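Local coordinates for COG0778: Nitroreductase (Streptococcus pneumoniae, PDB 2B67), which binds flavin mononucleotide and, as a nitroreductase family oxidoreductase, probably uses it to pass electrons from a reduced nicotinamide nucleotide to an acceptor, at the interface of chains A and B. Residues are numbered along the deposited sequence; one frame, centred on the assembly and turned at random. Chains: chain A/B, COG0778: Nitroreductase.

Contact 1: the interface of chains A and B. Residues chain A 37, 44, 46, 90, 94; chain B 193-195.
With CG wedged between its own backbone N and carbonyl carbon (chi1 49°) and the chain extended beyond, A:Gln46 carries its amide up to the backbone of B:Tyr193-B:Leu195, while B:Arg194, bent at chi2 (-58°), turns its guanidinium back toward A:Thr37 and A:Asn44. This is a loop-to-loop patch of the two-fold symmetric homodimer interface, and A:Asn44 and B:Arg194 both belong to flavin mononucleotide pockets. The A:Gln46 amide is used at both ends: OE1 takes the backbone N-H of B:Leu195 in a nearly straight bond of 2.9 Å, and NE2 gives one hydrogen to B:Tyr193 O, from above that carbonyl's plane, and another to A:Asn44 O within its own chain. B:Tyr193 O accepts from A:Asn44 ND2, A:Gln46 NE2 and B:Arg194 NH2, the last folding back over the same carbonyl. A:Asn44 ND2 lies 3.0 Å from B:Tyr193 O, in the carbonyl plane and on a lone pair. The guanidinium meets A:Thr37 O edge-on, B:Arg194 NE lying 2.8 Å from this backbone oxygen, and carries A:Asn44 OD1 over one face near the rim, without a hydrogen bond. A:Arg90 NH1 makes a bent hydrogen bond to A:Gln46 O and may help to hold the glutamine's backbone. Apolar packing is light: CD1 of B:Leu195 lies 4.0 Å from A:Gln46 CG, and B:Tyr193 CD1 nears A:Ile94 CG2, the side chains running oppositely. Water 1 lies 2.8 Å from the A:Thr37 hydroxyl OG1 and 2.9 Å from B:Leu195 O.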
loop_
_atom_site.group_PDB
_atom_site.type_symbol
_atom_site.label_atom_id
_atom_site.label_comp_id
_atom_site.label_asym_id
_atom_site.label_seq_id
_atom_site.Cartn_x
_atom_site.Cartn_y
_atom_site.Cartn_z
ATOM N N THR A 37 5.547 3.517 9.651
ATOM C CA THR A 37 4.253 3.544 10.397
ATOM C C THR A 37 3.583 4.938 10.551
ATOM O O THR A 37 2.446 5.034 11.014
ATOM C CB THR A 37 4.365 2.868 11.763
ATOM O OG1 THR A 37 5.419 3.456 12.520
ATOM C CG2 THR A 37 4.693 1.439 11.586
ATOM N N ASN A 44 -7.327 4.877 11.195
ATOM C CA ASN A 44 -6.073 4.917 11.930
ATOM C C ASN A 44 -5.916 3.635 12.743
ATOM O O ASN A 44 -5.320 3.645 13.796
ATOM C CB ASN A 44 -5.971 6.182 12.816
ATOM C CG ASN A 44 -4.571 6.432 13.339
ATOM O OD1 ASN A 44 -3.544 6.079 12.700
ATOM N ND2 ASN A 44 -4.502 7.084 14.496
ATOM N N GLN A 46 -4.009 1.067 12.036
ATOM C CA GLN A 46 -2.595 0.633 12.038
ATOM C C GLN A 46 -2.433 -0.859 12.399
ATOM O O GLN A 46 -1.803 -1.210 13.393
ATOM C CB GLN A 46 -1.720 1.553 12.921
ATOM C CG GLN A 46 -2.241 1.845 14.310
ATOM C CD GLN A 46 -1.646 3.141 14.932
ATOM O OE1 GLN A 46 -0.448 3.237 15.171
ATOM N NE2 GLN A 46 -2.502 4.097 15.216
ATOM N N ARG A 90 -7.492 -4.934 17.810
ATOM C CA ARG A 90 -6.582 -3.905 17.278
ATOM C C ARG A 90 -7.076 -2.510 17.660
ATOM O O ARG A 90 -6.274 -1.681 18.118
ATOM C CB ARG A 90 -6.396 -4.067 15.753
ATOM C CG ARG A 90 -5.664 -2.901 15.017
ATOM C CD ARG A 90 -4.227 -2.602 15.528
ATOM N NE ARG A 90 -3.442 -3.790 15.838
ATOM C CZ ARG A 90 -2.105 -3.884 15.900
ATOM N NH1 ARG A 90 -1.281 -2.860 15.604
ATOM N NH2 ARG A 90 -1.583 -5.059 16.249
ATOM N N ILE A 94 -5.171 0.202 20.357
ATOM C CA ILE A 94 -4.857 1.603 20.129
ATOM C C ILE A 94 -5.361 2.449 21.328
ATOM O O ILE A 94 -4.607 3.250 21.896
ATOM C CB ILE A 94 -5.395 2.040 18.750
ATOM C CG1 ILE A 94 -4.445 1.453 17.662
ATOM C CG2 ILE A 94 -5.484 3.555 18.651
ATOM C CD1 ILE A 94 -5.124 0.917 16.536
ATOM N N TYR B 193 -2.372 9.830 16.085
ATOM C CA TYR B 193 -1.626 8.963 16.978
ATOM C C TYR B 193 -0.991 7.771 16.240
ATOM O O TYR B 193 -1.605 7.211 15.336
ATOM C CB TYR B 193 -2.552 8.465 18.086
ATOM C CG TYR B 193 -1.885 7.454 18.993
ATOM C CD1 TYR B 193 -2.206 6.081 18.904
ATOM C CD2 TYR B 193 -0.915 7.860 19.909
ATOM C CE1 TYR B 193 -1.569 5.125 19.729
ATOM C CE2 TYR B 193 -0.282 6.928 20.737
ATOM C CZ TYR B 193 -0.614 5.564 20.633
ATOM O OH TYR B 193 0.019 4.677 21.445
ATOM N N ARG B 194 0.252 7.438 16.598
ATOM C CA ARG B 194 0.869 6.160 16.166
ATOM C C ARG B 194 1.371 5.426 17.398
ATOM O O ARG B 194 1.883 6.044 18.319
ATOM C CB ARG B 194 2.033 6.367 15.180
ATOM C CG ARG B 194 1.634 6.967 13.824
ATOM C CD ARG B 194 0.588 6.098 13.103
ATOM N NE ARG B 194 0.283 6.627 11.774
ATOM C CZ ARG B 194 -0.606 7.588 11.546
ATOM N NH1 ARG B 194 -0.808 8.011 10.316
ATOM N NH2 ARG B 194 -1.269 8.154 12.566
ATOM N N LEU B 195 1.160 4.115 17.424
ATOM C CA LEU B 195 1.703 3.237 18.439
ATOM C C LEU B 195 3.207 3.428 18.563
ATOM O O LEU B 195 3.871 3.699 17.587
ATOM C CB LEU B 195 1.408 1.775 18.059
ATOM C CG LEU B 195 -0.065 1.358 18.172
ATOM C CD1 LEU B 195 -0.402 0.081 17.396
ATOM C CD2 LEU B 195 -0.504 1.273 19.635
HETATM O O HOH W 1 4.099 2.719 14.888
#

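Contact 2: the interface of chains A and B. Residues chain A 13, 140, 155, 194; chain B 38-40.
This is part of a two-fold symmetric interface between identical subunits, the homodimer arrangement typical of nitroreductases, in which the flavin pocket draws on both chains; here two arginines of chain A hold a loop of chain B that helps to line it. A:Arg13 and A:Arg194 converge on one backbone oxygen, B:Leu38 O. NH2 of A:Arg13 approaches nearly along the C=O axis, at 2.9 Å from B:Leu38 O, whereas NH1 of A:Arg194 comes from above the carbonyl plane, at 2.8 Å from the same atom. Two cationic groups on one carbonyl would be expected to polarise it strongly. The A:Arg194 guanidinium also makes weak additional bonds to B:Ala39 O through NE and NH1. A:Arg13 serves a second purpose with its flat face. Its CG stands opposite the backbone N (chi1 -173°) and the chain then bends at chi2 and chi3, laying the guanidinium over the B:Pro40 ring, whose CD sits over the centre of the group, 3.5 Å from A:Arg13 CZ. At the guanidinium edge, in plane, water 2 lies 2.6 Å from A:Arg13 NE and bridges to B:Leu38 O. The proline is also approached by the selenomethionine A:Met140, whose methyl CE touches B:Pro40 CD at 3.6 Å, while A:Met140 SE, the selenium, lies 3.9 Å from B:Ala39 CB. A:Ile155 adds a looser contact: its CD1 lies by B:Pro40 CG, the two side chains crossing at about a right angle. The loop B:38-40 follows helix 26-36 and leads into the 3-10 helix 42-44; A:Met140 projects from the long helix 124-148, A:Ile155 from strand 152-156, A:Arg13 from just beyond helix 5-12, and A:Arg194 from the loop between strand 174-183 and the 3-10 helix 197-199.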
loop_
_atom_site.group_PDB
_atom_site.type_symbol
_atom_site.label_atom_id
_atom_site.label_comp_id
_atom_site.label_asym_id
_atom_site.label_seq_id
_atom_site.Cartn_x
_atom_site.Cartn_y
_atom_site.Cartn_z
ATOM N N ARG A 13 14.501 3.381 -5.924
ATOM C CA ARG A 13 13.964 2.144 -5.364
ATOM C C ARG A 13 13.940 1.093 -6.483
ATOM O O ARG A 13 13.389 1.331 -7.541
ATOM C CB ARG A 13 12.565 2.344 -4.771
ATOM C CG ARG A 13 12.044 1.112 -4.019
ATOM C CD ARG A 13 10.591 0.786 -4.289
ATOM N NE ARG A 13 10.164 0.975 -5.681
ATOM C CZ ARG A 13 10.177 0.048 -6.634
ATOM N NH1 ARG A 13 10.622 -1.176 -6.400
ATOM N NH2 ARG A 13 9.726 0.350 -7.847
HETATM N N MSE A 140 4.810 -0.054 1.209
HETATM C CA MSE A 140 5.336 1.029 0.347
HETATM C C MSE A 140 6.175 2.086 1.111
HETATM O O MSE A 140 7.284 2.448 0.691
HETATM C CB MSE A 140 4.190 1.740 -0.368
HETATM C CG MSE A 140 4.639 2.872 -1.318
HETATM SE SE MSE A 140 5.245 2.079 -3.008
HETATM C CE MSE A 140 7.174 2.051 -2.786
ATOM N N ILE A 155 9.963 -6.828 -2.104
ATOM C CA ILE A 155 8.713 -7.292 -1.493
ATOM C C ILE A 155 8.423 -8.659 -2.143
ATOM O O ILE A 155 8.439 -8.780 -3.380
ATOM C CB ILE A 155 7.571 -6.266 -1.783
ATOM C CG1 ILE A 155 7.840 -4.947 -1.052
ATOM C CG2 ILE A 155 6.197 -6.795 -1.383
ATOM C CD1 ILE A 155 7.091 -3.749 -1.589
ATOM N N ARG A 194 6.846 0.436 -16.808
ATOM C CA ARG A 194 5.552 0.919 -16.338
ATOM C C ARG A 194 4.748 1.364 -17.540
ATOM O O ARG A 194 5.297 2.012 -18.431
ATOM C CB ARG A 194 5.716 2.101 -15.371
ATOM C CG ARG A 194 6.381 1.742 -14.043
ATOM C CD ARG A 194 5.589 0.677 -13.246
ATOM N NE ARG A 194 6.224 0.516 -11.944
ATOM C CZ ARG A 194 7.265 -0.270 -11.703
ATOM N NH1 ARG A 194 7.793 -0.295 -10.484
ATOM N NH2 ARG A 194 7.781 -1.031 -12.672
ATOM N N LEU B 38 5.312 4.556 -10.399
ATOM C CA LEU B 38 6.657 3.987 -10.192
ATOM C C LEU B 38 6.706 2.895 -9.087
ATOM O O LEU B 38 7.672 2.125 -8.999
ATOM C CB LEU B 38 7.666 5.092 -9.895
ATOM C CG LEU B 38 7.959 6.063 -11.058
ATOM C CD1 LEU B 38 9.034 7.086 -10.675
ATOM C CD2 LEU B 38 8.365 5.337 -12.368
ATOM N N ALA B 39 5.652 2.848 -8.266
ATOM C CA ALA B 39 5.448 1.865 -7.209
ATOM C C ALA B 39 5.689 0.465 -7.722
ATOM O O ALA B 39 5.296 0.162 -8.844
ATOM C CB ALA B 39 4.007 1.965 -6.687
ATOM N N PRO B 40 6.294 -0.415 -6.888
ATOM C CA PRO B 40 6.375 -1.803 -7.345
ATOM C C PRO B 40 4.980 -2.420 -7.223
ATOM O O PRO B 40 4.101 -1.874 -6.532
ATOM C CB PRO B 40 7.327 -2.454 -6.333
ATOM C CG PRO B 40 7.162 -1.611 -5.060
ATOM C CD PRO B 40 6.854 -0.224 -5.523
HETATM O O HOH W 2 9.697 3.341 -6.764
#

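Contacts 1 and 2 lie about 24 Å apart, measured between the centres of their C-alpha atoms, and they use related pieces of the protein with the chains exchanged. Arg194 serves in both, from chain B in contact 1 and from chain A in contact 2, each time reaching the partner's segment after helix 26-36. By the two-fold symmetry each copy of this segment meets the partner's Arg194 through Thr37 and through Leu38 and Ala39, so contact 1 and the twin of contact 2 adjoin there. Since Arg13, Arg194, Pro40 and Asn44 also line flavin mononucleotide pockets, dimer formation and cofactor binding are probably coupled.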